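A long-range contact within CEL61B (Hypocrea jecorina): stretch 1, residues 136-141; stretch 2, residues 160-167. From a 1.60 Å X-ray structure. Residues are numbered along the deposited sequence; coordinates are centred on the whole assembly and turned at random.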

# COMPACT_ATOMS: atom_id res chain seq x y z
N LYS A 136 7.10 0.68 -8.49
CA LYS A 136 7.18 1.63 -7.36
C LYS A 136 7.01 3.07 -7.85
O LYS A 136 7.74 3.51 -8.74
N ILE A 137 6.07 3.81 -7.26
CA ILE A 137 5.84 5.21 -7.64
C ILE A 137 6.07 6.21 -6.49
O ILE A 137 6.03 7.43 -6.71
N GLN A 138 6.30 5.69 -5.29
CA GLN A 138 6.58 6.53 -4.11
C GLN A 138 7.38 5.74 -3.07
O GLN A 138 7.12 4.56 -2.84
N GLU A 139 8.38 6.38 -2.48
CA GLU A 139 9.07 5.79 -1.33
C GLU A 139 9.61 6.88 -0.40
O GLU A 139 10.04 7.96 -0.86
N ALA A 140 9.55 6.61 0.89
CA ALA A 140 10.08 7.56 1.89
C ALA A 140 10.61 6.77 3.06
O ALA A 140 9.97 5.82 3.54
N GLY A 141 11.79 7.15 3.54
CA GLY A 141 12.46 6.41 4.61
C GLY A 141 12.71 7.27 5.84
O GLY A 141 11.76 7.83 6.40
N LYS A 160 -2.64 10.70 7.41
CA LYS A 160 -2.78 10.91 5.96
C LYS A 160 -1.43 10.80 5.25
O LYS A 160 -0.43 11.31 5.75
N TRP A 161 -1.41 10.15 4.09
CA TRP A 161 -0.21 10.13 3.24
C TRP A 161 -0.55 10.48 1.79
O TRP A 161 -1.45 9.87 1.20
N THR A 162 0.18 11.43 1.23
CA THR A 162 -0.05 11.91 -0.14
C THR A 162 0.85 11.18 -1.12
O THR A 162 2.07 11.08 -0.92
N VAL A 163 0.23 10.66 -2.19
CA VAL A 163 0.94 9.99 -3.27
C VAL A 163 0.47 10.58 -4.60
O VAL A 163 -0.72 10.55 -4.89
N LYS A 164 1.41 11.09 -5.39
CA LYS A 164 1.14 11.59 -6.74
C LYS A 164 1.08 10.47 -7.79
O LYS A 164 2.01 9.65 -7.89
N ILE A 165 -0.02 10.43 -8.56
CA ILE A 165 -0.10 9.57 -9.76
C ILE A 165 0.78 10.23 -10.83
O ILE A 165 0.53 11.37 -11.20
N PRO A 166 1.83 9.53 -11.33
CA PRO A 166 2.74 10.10 -12.33
C PRO A 166 1.98 10.72 -13.51
O PRO A 166 1.00 10.13 -14.01
N SER A 167 2.40 11.92 -13.90
CA SER A 167 1.70 12.72 -14.92
C SER A 167 1.71 12.06 -16.30
O SER A 167 0.81 12.29 -17.12

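Which side chains fill the space between the two strands? The strands 136-140 and 160-164 run at 144°, closer to antiparallel than parallel, with their axes no nearer than 7.2 Å. No hydrogen bond joins the two stretches, so side chains make the contact. From the first stretch Ile 137, Gln 138 and Ala 140 point toward the second; from the second, Trp 161, Val 163 and Pro 166 point back. Ile 137 and Gln 138 are neighbours yet both face inward, which breaks the usual alternation of a strand; Ile 137, with phi/psi of -118/-6, departs here from the extended backbone of the residues after it. Glu 139 then points away and Ala 140 toward, as alternation predicts.

How does Ile 137 reach two parts of the second stretch? Its chi1 is p (62°) and its chi2 t (158°). CD1 of Ile 137 lies 3.8 Å from CG1 of Val 163 and 3.9 Å from the backbone O of Lys 164, and it is also near Pro 166, 4.2 Å from CD of that residue. The closest contact to Pro 166 is made by CG2 of Ile 137, 4.0 Å from CG of Pro 166, whose ring has a C-gamma exo pucker. Val 163, with chi1 t (179°), also meets the next residue of the first strand: its CG1 lies 4.0 Å from CB of Gln 138. One methyl group thus touches both inward-facing neighbours.

What does the bent side chain of Gln 138 do beside the tryptophan? Chi1 is t (177°) and chi2 m (-82°), so the chain extends from the backbone and then turns, bringing its amide to the edge of the Trp 161 ring, near the ring plane. NE2 of Gln 138 comes within 3.2 Å of NE1 of Trp 161, but both are donors and the approach is not a hydrogen bond. The amide is satisfied by partners elsewhere in the structure. Trp 161, whose CA-to-CB bond points toward the first stretch, has chi1 t (-159°) and chi2 -102°, and its CZ2 lies 4.0 Å from CB of Ala 140, an apolar contact.

Where do the charged side chains go? None of them closes the gap. Lys 136 is t, t, m, t along its chain; the m at chi3 (-87°) bends an otherwise extended side chain, and its NZ donates to OE1 of Glu 139 at 2.8 Å, a salt bridge within the first stretch. Glu 139 has chi1 p (61°) and chi2 t (177°). Lys 164 starts sideways, but its end leads away; its backbone O, not its side chain, meets CD1 of Ile 137.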

# COMPACT_ATOMS: atom_id res chain seq x y z
CB LYS A 136 8.52 1.49 -6.64
CG LYS A 136 8.62 2.36 -5.37
CD LYS A 136 10.01 2.24 -4.74
CE LYS A 136 10.11 1.06 -3.76
NZ LYS A 136 11.53 0.82 -3.32
CB ILE A 137 4.43 5.44 -8.28
CG1 ILE A 137 3.30 5.08 -7.29
CG2 ILE A 137 4.34 4.64 -9.59
CD1 ILE A 137 1.97 5.73 -7.58
CB GLN A 138 5.25 7.04 -3.52
CG GLN A 138 5.35 7.88 -2.21
CD GLN A 138 5.45 7.02 -0.95
OE1 GLN A 138 4.82 5.95 -0.83
NE2 GLN A 138 6.25 7.49 0.02
CB GLU A 139 10.22 4.86 -1.76
CG GLU A 139 11.34 5.53 -2.57
CD GLU A 139 12.49 4.62 -2.94
OE1 GLU A 139 12.46 3.41 -2.58
OE2 GLU A 139 13.45 5.13 -3.56
CB ALA A 140 9.00 8.54 2.33
CB LYS A 160 -3.38 12.29 5.67
CG LYS A 160 -4.86 12.42 6.01
CD LYS A 160 -5.26 13.88 6.11
CE LYS A 160 -6.61 14.05 6.80
NZ LYS A 160 -6.65 13.57 8.22
CB TRP A 161 0.51 8.77 3.30
CG TRP A 161 1.93 8.91 2.87
CD1 TRP A 161 2.48 8.58 1.65
CD2 TRP A 161 2.99 9.47 3.65
NE1 TRP A 161 3.82 8.91 1.64
CE2 TRP A 161 4.16 9.46 2.85
CE3 TRP A 161 3.06 10.00 4.96
CZ2 TRP A 161 5.39 9.95 3.32
CZ3 TRP A 161 4.28 10.47 5.41
CH2 TRP A 161 5.43 10.44 4.60
CB THR A 162 0.20 13.44 -0.26
OG1 THR A 162 -0.79 14.14 0.51
CG2 THR A 162 0.13 13.91 -1.72
CB VAL A 163 0.69 8.45 -3.27
CG1 VAL A 163 1.40 7.78 -4.42
CG2 VAL A 163 1.18 7.84 -1.96
CB LYS A 164 2.19 12.62 -7.16
CG LYS A 164 1.81 13.41 -8.42
CD LYS A 164 2.89 14.40 -8.83
CE LYS A 164 2.48 15.20 -10.05
NZ LYS A 164 1.22 16.00 -9.82
CB ILE A 165 -1.57 9.43 -10.25
CG1 ILE A 165 -2.45 8.83 -9.16
CG2 ILE A 165 -1.63 8.57 -11.52
CD1 ILE A 165 -3.94 8.84 -9.50
CB PRO A 166 3.55 8.88 -12.79
CG PRO A 166 3.59 8.01 -11.57
CD PRO A 166 2.22 8.15 -10.97
CB SER A 167 2.34 14.10 -15.03
OG SER A 167 2.08 14.83 -13.85